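Local coordinates for protein gluconate kinase (Lactobacillus acidophilus, PDB 3LL3) that probably phosphorylates a sugar or sugar acid at the expense of ATP, as an FGGY-family carbohydrate kinase of gluconokinase or xylulokinase type, at residues A[398-403]-A[422-427]; A[169-174]-A[203-208]. All blocks are in the same frame, centred on the assembly; numbering follows the deposited sequence.

Interaction 1. Residues A[398-403]-A[422-427]. With ATP (adenosine-5'-triphosphate), chain C.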
ATOM      1  N   ASN A 398      19.341  23.466  -6.385  1.00 23.53           N
ATOM      2  CA  ASN A 398      20.496  22.966  -7.115  1.00 24.78           C
ATOM      3  C   ASN A 398      20.618  21.462  -6.935  1.00 24.93           C
ATOM      4  O   ASN A 398      20.877  20.985  -5.830  1.00 24.52           O
ATOM      5  CB  ASN A 398      21.769  23.678  -6.657  1.00 23.97           C
ATOM      6  CG  ASN A 398      21.665  25.185  -6.801  1.00 27.14           C
ATOM      7  OD1 ASN A 398      22.580  25.930  -6.453  1.00 33.07           O
ATOM      8  ND2 ASN A 398      20.544  25.640  -7.314  1.00 31.09           N
ATOM      9  N   ALA A 399      20.445  20.730  -8.031  1.00 23.23           N
ATOM     10  CA  ALA A 399      20.177  19.299  -7.983  1.00 23.65           C
ATOM     11  C   ALA A 399      21.233  18.429  -8.634  1.00 24.50           C
ATOM     12  O   ALA A 399      21.728  18.730  -9.721  1.00 25.74           O
ATOM     13  CB  ALA A 399      18.814  19.012  -8.621  1.00 21.23           C
ATOM     14  N   THR A 400      21.526  17.314  -7.986  1.00 22.03           N
ATOM     15  CA  THR A 400      22.503  16.361  -8.479  1.00 23.72           C
ATOM     16  C   THR A 400      22.043  14.957  -8.102  1.00 23.31           C
ATOM     17  O   THR A 400      21.111  14.805  -7.321  1.00 22.35           O
ATOM     18  CB  THR A 400      23.879  16.596  -7.815  1.00 23.52           C
ATOM     19  OG1 THR A 400      23.735  16.583  -6.390  1.00 23.15           O
ATOM     20  CG2 THR A 400      24.482  17.950  -8.235  1.00 25.18           C
ATOM     21  N   GLY A 401      22.714  13.943  -8.631  1.00 23.15           N
ATOM     22  CA  GLY A 401      22.478  12.572  -8.226  1.00 25.76           C
ATOM     23  C   GLY A 401      21.860  11.707  -9.306  1.00 24.79           C
ATOM     24  O   GLY A 401      21.095  12.188 -10.115  1.00 24.52           O
ATOM     25  N   GLY A 402      22.200  10.424  -9.298  1.00 26.00           N
ATOM     26  CA  GLY A 402      21.784   9.494 -10.326  1.00 27.57           C
ATOM     27  C   GLY A 402      20.284   9.323 -10.479  1.00 28.30           C
ATOM     28  O   GLY A 402      19.813   8.937 -11.555  1.00 29.15           O
ATOM     29  N   PHE A 403      19.521   9.590  -9.420  1.00 25.35           N
ATOM     30  CA  PHE A 403      18.066   9.432  -9.504  1.00 26.28           C
ATOM     31  C   PHE A 403      17.465  10.540 -10.358  1.00 25.59           C
ATOM     32  O   PHE A 403      16.404  10.369 -10.948  1.00 26.16           O
ATOM     33  CB  PHE A 403      17.419   9.419  -8.109  1.00 24.79           C
ATOM     34  CG  PHE A 403      15.922   9.299  -8.138  1.00 25.59           C
ATOM     35  CD1 PHE A 403      15.313   8.141  -8.619  1.00 24.34           C
ATOM     36  CD2 PHE A 403      15.117  10.341  -7.688  1.00 23.45           C
ATOM     37  CE1 PHE A 403      13.930   8.021  -8.641  1.00 24.80           C
ATOM     38  CE2 PHE A 403      13.715  10.234  -7.717  1.00 24.16           C
ATOM     39  CZ  PHE A 403      13.128   9.071  -8.191  1.00 25.23           C
ATOM     40  N   VAL A 422      17.725  23.407 -10.854  1.00 21.30           N
ATOM     41  CA  VAL A 422      18.960  23.685 -11.577  1.00 23.63           C
ATOM     42  C   VAL A 422      19.927  22.522 -11.483  1.00 24.93           C
ATOM     43  O   VAL A 422      20.385  22.179 -10.393  1.00 24.82           O
ATOM     44  CB  VAL A 422      19.661  24.938 -11.027  1.00 23.26           C
ATOM     45  CG1 VAL A 422      20.911  25.233 -11.830  1.00 24.46           C
ATOM     46  CG2 VAL A 422      18.707  26.114 -11.016  1.00 23.60           C
ATOM     47  N   THR A 423      20.249  21.916 -12.620  1.00 23.87           N
ATOM     48  CA  THR A 423      21.192  20.810 -12.632  1.00 26.85           C
ATOM     49  C   THR A 423      22.587  21.381 -12.827  1.00 29.25           C
ATOM     50  O   THR A 423      22.739  22.495 -13.320  1.00 28.60           O
ATOM     51  CB  THR A 423      20.863  19.776 -13.721  1.00 28.04           C
ATOM     52  OG1 THR A 423      20.671  20.450 -14.973  1.00 30.26           O
ATOM     53  CG2 THR A 423      19.599  19.032 -13.363  1.00 28.98           C
HETATM   54  N   MSE A 424      23.598  20.632 -12.410  1.00 30.12           N
HETATM   55  CA  MSE A 424      24.961  21.156 -12.349  1.00 31.31           C
HETATM   56  C   MSE A 424      25.854  20.425 -13.326  1.00 32.58           C
HETATM   57  O   MSE A 424      25.645  19.245 -13.616  1.00 32.99           O
HETATM   58  CB  MSE A 424      25.535  21.009 -10.930  1.00 28.41           C
HETATM   59  CG  MSE A 424      24.570  21.442  -9.841  1.00 28.36           C
HETATM   60 SE   MSE A 424      24.100  23.353  -9.964  1.00 40.12          SE
HETATM   61  CE  MSE A 424      25.945  24.069  -9.833  1.00 28.90           C
ATOM     62  N   LYS A 425      26.860  21.125 -13.827  1.00 32.94           N
ATOM     63  CA  LYS A 425      27.826  20.500 -14.724  1.00 36.24           C
ATOM     64  C   LYS A 425      28.634  19.434 -13.990  1.00 37.05           C
ATOM     65  O   LYS A 425      28.957  18.396 -14.569  1.00 38.98           O
ATOM     66  CB  LYS A 425      28.729  21.550 -15.385  1.00 36.16           C
ATOM     67  CG  LYS A 425      27.961  22.452 -16.352  1.00 36.87           C
ATOM     68  CD  LYS A 425      28.855  23.461 -17.081  1.00 39.29           C
ATOM     69  CE  LYS A 425      28.004  24.376 -17.975  1.00 42.00           C
ATOM     70  NZ  LYS A 425      28.739  25.601 -18.427  1.00 47.98           N
ATOM     71  N   GLU A 426      28.923  19.676 -12.710  1.00 36.09           N
ATOM     72  CA  GLU A 426      29.732  18.743 -11.919  1.00 37.90           C
ATOM     73  C   GLU A 426      28.984  18.028 -10.794  1.00 36.18           C
ATOM     74  O   GLU A 426      28.538  18.648  -9.816  1.00 37.30           O
ATOM     75  CB  GLU A 426      30.953  19.447 -11.326  1.00 39.89           C
ATOM     76  CG  GLU A 426      31.866  18.487 -10.550  1.00 41.30           C
ATOM     77  CD  GLU A 426      32.314  17.322 -11.422  1.00 43.90           C
ATOM     78  OE1 GLU A 426      32.132  16.154 -11.010  1.00 43.26           O
ATOM     79  OE2 GLU A 426      32.825  17.586 -12.540  1.00 48.97           O
ATOM     80  N   GLN A 427      28.882  16.710 -10.910  1.00 36.20           N
ATOM     81  CA  GLN A 427      28.200  15.929  -9.888  1.00 38.27           C
ATOM     82  C   GLN A 427      29.088  15.727  -8.660  1.00 37.67           C
ATOM     83  O   GLN A 427      28.576  15.508  -7.569  1.00 34.01           O
ATOM     84  CB  GLN A 427      27.736  14.571 -10.429  1.00 38.84           C
ATOM     85  CG  GLN A 427      26.885  14.668 -11.682  1.00 38.98           C
ATOM     86  CD  GLN A 427      25.529  15.285 -11.411  1.00 37.89           C
ATOM     87  OE1 GLN A 427      25.205  16.364 -11.928  1.00 38.54           O
ATOM     88  NE2 GLN A 427      24.724  14.603 -10.599  1.00 28.89           N
TER
HETATM   89  PG  ATP C1760      28.094   8.072  -5.574  1.00 65.57           P
HETATM   90  O1G ATP C1760      28.218   6.940  -6.786  1.00 56.62           O
HETATM   91  O2G ATP C1760      28.526   9.570  -6.147  1.00 54.67           O
HETATM   92  O3G ATP C1760      28.933   7.676  -4.445  1.00 63.04           O
HETATM   93  PB  ATP C1760      25.463   6.949  -5.415  1.00 44.19           P
HETATM   94  O1B ATP C1760      24.062   7.353  -4.654  1.00 40.99           O
HETATM   95  O2B ATP C1760      25.960   5.648  -4.988  1.00 45.61           O
HETATM   96  O3B ATP C1760      26.529   8.170  -5.057  1.00 51.75           O
HETATM   97  PA  ATP C1760      24.264   7.729  -8.000  1.00 34.09           P
HETATM   98  O1A ATP C1760      24.157   9.333  -7.677  1.00 31.64           O
HETATM   99  O2A ATP C1760      24.678   7.466  -9.372  1.00 38.60           O
HETATM  100  O3A ATP C1760      25.319   6.858  -7.066  1.00 41.16           O
HETATM  101  O5' ATP C1760      22.748   7.122  -7.808  1.00 33.57           O
HETATM  102  C5' ATP C1760      22.582   5.724  -7.834  1.00 33.08           C
HETATM  103  C4' ATP C1760      21.124   5.427  -8.090  1.00 31.19           C
HETATM  104  O4' ATP C1760      20.540   5.886  -9.299  1.00 31.75           O
HETATM  105  C3' ATP C1760      20.523   4.021  -7.793  1.00 30.05           C
HETATM  106  O3' ATP C1760      19.966   3.875  -6.520  1.00 30.97           O
HETATM  107  C2' ATP C1760      19.616   3.720  -9.041  1.00 30.08           C
HETATM  108  O2' ATP C1760      18.475   2.969  -8.725  1.00 34.10           O
HETATM  109  C1' ATP C1760      19.392   5.124  -9.558  1.00 33.56           C
HETATM  110  N9  ATP C1760      19.226   5.202 -11.002  1.00 34.01           N
HETATM  111  C8  ATP C1760      20.028   4.698 -11.960  1.00 34.49           C
HETATM  112  N7  ATP C1760      19.505   5.148 -13.205  1.00 33.98           N
HETATM  113  C5  ATP C1760      18.374   5.954 -12.941  1.00 31.51           C
HETATM  114  C6  ATP C1760      17.486   6.661 -13.785  1.00 31.96           C
HETATM  115  N6  ATP C1760      17.707   6.648 -15.226  1.00 31.99           N
HETATM  116  N1  ATP C1760      16.480   7.369 -13.261  1.00 29.13           N
HETATM  117  C2  ATP C1760      16.283   7.420 -11.899  1.00 28.71           C
HETATM  118  N3  ATP C1760      17.156   6.723 -11.082  1.00 28.43           N
HETATM  119  C4  ATP C1760      18.183   6.003 -11.614  1.00 30.21           C
HETATM  120  O   HOH W   1      23.020  17.632 -11.800  1.00 34.15           O
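A399 N donates to V422 O at 2.8 Å in an almost straight bond, and N398 pairs with V422 as parallel strands do. Beyond this the strands splay apart, their axes 50° from parallel, and a water bridges A399 O and M424 N across the widening. On one flank M424, a selenomethionine in this crystal, has an apolar chain bent at chi2 and chi3: its CG lies 3.8 Å from T400 CG2, and its selenium reaches N398 CB. T400 suits a place between two environments, since its methyl meets M424 while its hydroxyl is hydrogen-bonded to N258 on the neighbouring strand 254-259. The two strands belong to a beta-alpha-beta unit, with helix 407-417 between them, in the C-terminal actin-like ATPase domain; the turn after the first strand contributes to the ATP pocket, with T261 and G300. There G402 N donates to ATP O1A at 2.8 Å. A side chain on G402 would run into ATP O2A, and one on G401 would be jammed against the carbonyl oxygen of T400. The F403 side chain turns to the adenine, its CG anti to the backbone N (chi1 178°). CB sits 4.0 Å from ATP N3, with CG hardly farther. CD1 comes closest, 3.4 Å from N3, and also nears C2; CE1 touches C2, the ring being oblique to the base. An alanine here would keep the CB contact but would probably leave N3 and C2 without their ring neighbour and open a gap beside V259 and V409.

Interaction 2. Residues A[169-174]-A[203-208]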
ATOM      1  N   LEU A 169      46.258  16.327  15.536  1.00 26.93           N
ATOM      2  CA  LEU A 169      44.872  15.936  15.731  1.00 31.71           C
ATOM      3  C   LEU A 169      43.996  17.173  15.707  1.00 31.38           C
ATOM      4  O   LEU A 169      43.868  17.863  16.719  1.00 30.12           O
ATOM      5  CB  LEU A 169      44.683  15.225  17.071  1.00 30.72           C
ATOM      6  CG  LEU A 169      44.783  13.702  17.078  1.00 35.21           C
ATOM      7  CD1 LEU A 169      44.429  13.141  18.464  1.00 38.23           C
ATOM      8  CD2 LEU A 169      43.870  13.113  16.032  1.00 34.68           C
ATOM      9  N   VAL A 170      43.376  17.435  14.557  1.00 27.99           N
ATOM     10  CA  VAL A 170      42.537  18.606  14.389  1.00 27.43           C
ATOM     11  C   VAL A 170      41.271  18.235  13.618  1.00 26.73           C
ATOM     12  O   VAL A 170      41.329  17.453  12.665  1.00 25.25           O
ATOM     13  CB  VAL A 170      43.275  19.687  13.604  1.00 29.60           C
ATOM     14  CG1 VAL A 170      42.405  20.923  13.461  1.00 27.81           C
ATOM     15  CG2 VAL A 170      44.607  20.034  14.295  1.00 32.77           C
ATOM     16  N   THR A 171      40.138  18.771  14.047  1.00 25.04           N
ATOM     17  CA  THR A 171      38.891  18.627  13.285  1.00 26.75           C
ATOM     18  C   THR A 171      38.385  20.008  12.851  1.00 26.22           C
ATOM     19  O   THR A 171      38.751  21.023  13.455  1.00 29.04           O
ATOM     20  CB  THR A 171      37.812  17.862  14.092  1.00 28.72           C
ATOM     21  OG1 THR A 171      36.726  17.506  13.229  1.00 27.42           O
ATOM     22  CG2 THR A 171      37.287  18.699  15.262  1.00 26.41           C
ATOM     23  N   ASP A 172      37.572  20.076  11.801  1.00 23.85           N
ATOM     24  CA  ASP A 172      37.023  21.366  11.419  1.00 24.73           C
ATOM     25  C   ASP A 172      35.644  21.497  12.044  1.00 22.36           C
ATOM     26  O   ASP A 172      35.043  20.508  12.451  1.00 24.21           O
ATOM     27  CB  ASP A 172      36.907  21.513   9.896  1.00 23.97           C
ATOM     28  CG  ASP A 172      35.831  20.608   9.314  1.00 25.06           C
ATOM     29  OD1 ASP A 172      34.740  21.108   8.952  1.00 26.16           O
ATOM     30  OD2 ASP A 172      36.078  19.385   9.232  1.00 25.29           O
ATOM     31  N   THR A 173      35.155  22.723  12.114  1.00 21.99           N
ATOM     32  CA  THR A 173      33.848  23.014  12.669  1.00 23.24           C
ATOM     33  C   THR A 173      32.726  22.133  12.073  1.00 23.96           C
ATOM     34  O   THR A 173      31.882  21.663  12.806  1.00 21.10           O
ATOM     35  CB  THR A 173      33.482  24.487  12.438  1.00 24.88           C
ATOM     36  OG1 THR A 173      34.519  25.334  12.963  1.00 26.22           O
ATOM     37  CG2 THR A 173      32.169  24.814  13.093  1.00 24.40           C
ATOM     38  N   THR A 174      32.704  21.927  10.750  1.00 23.45           N
ATOM     39  CA  THR A 174      31.572  21.203  10.136  1.00 22.92           C
ATOM     40  C   THR A 174      31.590  19.735  10.536  1.00 23.49           C
ATOM     41  O   THR A 174      30.553  19.068  10.563  1.00 23.71           O
ATOM     42  CB  THR A 174      31.563  21.278   8.577  1.00 23.02           C
ATOM     43  OG1 THR A 174      32.527  20.359   8.056  1.00 23.21           O
ATOM     44  CG2 THR A 174      31.873  22.677   8.084  1.00 20.92           C
ATOM     45  N   GLN A 203      40.522  15.005  25.221  1.00 32.10           N
ATOM     46  CA  GLN A 203      40.376  13.707  24.569  1.00 32.07           C
ATOM     47  C   GLN A 203      39.755  13.835  23.179  1.00 31.20           C
ATOM     48  O   GLN A 203      39.506  12.835  22.508  1.00 30.04           O
ATOM     49  CB  GLN A 203      39.520  12.775  25.407  1.00 29.22           C
ATOM     50  CG  GLN A 203      40.195  12.267  26.659  1.00 34.46           C
ATOM     51  CD  GLN A 203      39.205  11.604  27.570  1.00 35.81           C
ATOM     52  OE1 GLN A 203      38.393  12.274  28.204  1.00 34.87           O
ATOM     53  NE2 GLN A 203      39.237  10.276  27.619  1.00 37.81           N
ATOM     54  N   LEU A 204      39.503  15.071  22.764  1.00 30.24           N
ATOM     55  CA  LEU A 204      38.914  15.351  21.454  1.00 30.83           C
ATOM     56  C   LEU A 204      39.838  16.227  20.620  1.00 30.85           C
ATOM     57  O   LEU A 204      40.611  17.016  21.164  1.00 31.32           O
ATOM     58  CB  LEU A 204      37.572  16.055  21.626  1.00 28.14           C
ATOM     59  CG  LEU A 204      36.548  15.237  22.405  1.00 29.75           C
ATOM     60  CD1 LEU A 204      35.364  16.111  22.761  1.00 28.07           C
ATOM     61  CD2 LEU A 204      36.130  13.996  21.596  1.00 29.79           C
ATOM     62  N   PRO A 205      39.737  16.127  19.286  1.00 31.99           N
ATOM     63  CA  PRO A 205      40.606  16.986  18.474  1.00 28.17           C
ATOM     64  C   PRO A 205      40.325  18.452  18.773  1.00 28.37           C
ATOM     65  O   PRO A 205      39.221  18.779  19.194  1.00 29.18           O
ATOM     66  CB  PRO A 205      40.158  16.675  17.036  1.00 30.38           C
ATOM     67  CG  PRO A 205      39.382  15.378  17.119  1.00 30.83           C
ATOM     68  CD  PRO A 205      38.767  15.369  18.477  1.00 29.74           C
ATOM     69  N   LYS A 206      41.295  19.328  18.546  1.00 29.62           N
ATOM     70  CA  LYS A 206      41.017  20.758  18.552  1.00 31.72           C
ATOM     71  C   LYS A 206      40.190  21.125  17.316  1.00 27.23           C
ATOM     72  O   LYS A 206      40.271  20.452  16.292  1.00 27.50           O
ATOM     73  CB  LYS A 206      42.320  21.557  18.572  1.00 32.74           C
ATOM     74  CG  LYS A 206      42.926  21.655  19.964  1.00 40.49           C
ATOM     75  CD  LYS A 206      44.370  22.133  19.926  1.00 47.76           C
ATOM     76  CE  LYS A 206      44.839  22.568  21.313  1.00 51.11           C
ATOM     77  NZ  LYS A 206      44.169  23.836  21.733  1.00 54.04           N
ATOM     78  N   ILE A 207      39.399  22.190  17.424  1.00 27.91           N
ATOM     79  CA  ILE A 207      38.522  22.619  16.332  1.00 28.96           C
ATOM     80  C   ILE A 207      39.117  23.820  15.598  1.00 27.20           C
ATOM     81  O   ILE A 207      39.502  24.806  16.227  1.00 28.83           O
ATOM     82  CB  ILE A 207      37.118  22.995  16.861  1.00 29.44           C
ATOM     83  CG1 ILE A 207      36.551  21.860  17.704  1.00 30.18           C
ATOM     84  CG2 ILE A 207      36.169  23.295  15.690  1.00 29.73           C
ATOM     85  CD1 ILE A 207      35.319  22.237  18.512  1.00 31.18           C
ATOM     86  N   ALA A 208      39.220  23.729  14.276  1.00 26.26           N
ATOM     87  CA  ALA A 208      39.647  24.867  13.469  1.00 30.18           C
ATOM     88  C   ALA A 208      38.722  25.059  12.266  1.00 28.15           C
ATOM     89  O   ALA A 208      37.805  24.258  12.056  1.00 25.90           O
ATOM     90  CB  ALA A 208      41.084  24.688  13.004  1.00 29.11           C
TER
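T171 and P205 cross obliquely, the threonine methyl CG2 resting 3.9 Å from the proline CB. I207 projects from the same face of the sheet, and its CG1 meets that methyl at 4.1 Å. T171 suits this spot by having two chemically different branches: CG2 meets P205, I207 and the carbonyl oxygen of K206, and OG1, anti to the backbone N (chi1 -168°), is hydrogen-bonded to E159. T173 stands roughly at a right angle to I207, whose CG2 touches T173 OG1 at 3.8 Å. On the other face V170 CG1 packs against A208 CB at 4.0 Å, the alanine offering just a methyl, and V170 and D172 lean on L235. Two nearly straight backbone bonds join the strands, T171 N to K206 O and A208 N to T171 O at 2.9 Å; T173 N to A208 O is more bent, and K206 N to L169 O weak. D172 OD1 accepts the T174 hydroxyl OG1 and, weakly, T174 N, the capping bond, while OD2 forms a salt bridge with K158. The arrangement is a two-stranded parallel sheet in the N-terminal FGGY domain, whose first strand runs into helix 173-176 with an aspartate N-cap at the junction.

How the interactions relate
Both contacts pair short parallel strands; those of interaction 1 part after two residues, those of interaction 2 keep their spacing over three. Interaction 1 is the more deeply set, with five of its nine touching residues buried against three of nine in interaction 2, and its strands lie inside the seven-stranded sheet of the C-terminal half. Interaction 2 is a separate two-stranded sheet packed beside the N-terminal half's larger one. The centres of interaction 1 and interaction 2 are about 31 Å apart, and the nearest atoms of interaction 1 and interaction 2 about 17 Å. Interaction 1 has a single direct backbone bond and leads to ATP through glycines; interaction 2 has several and ends at a capped helix.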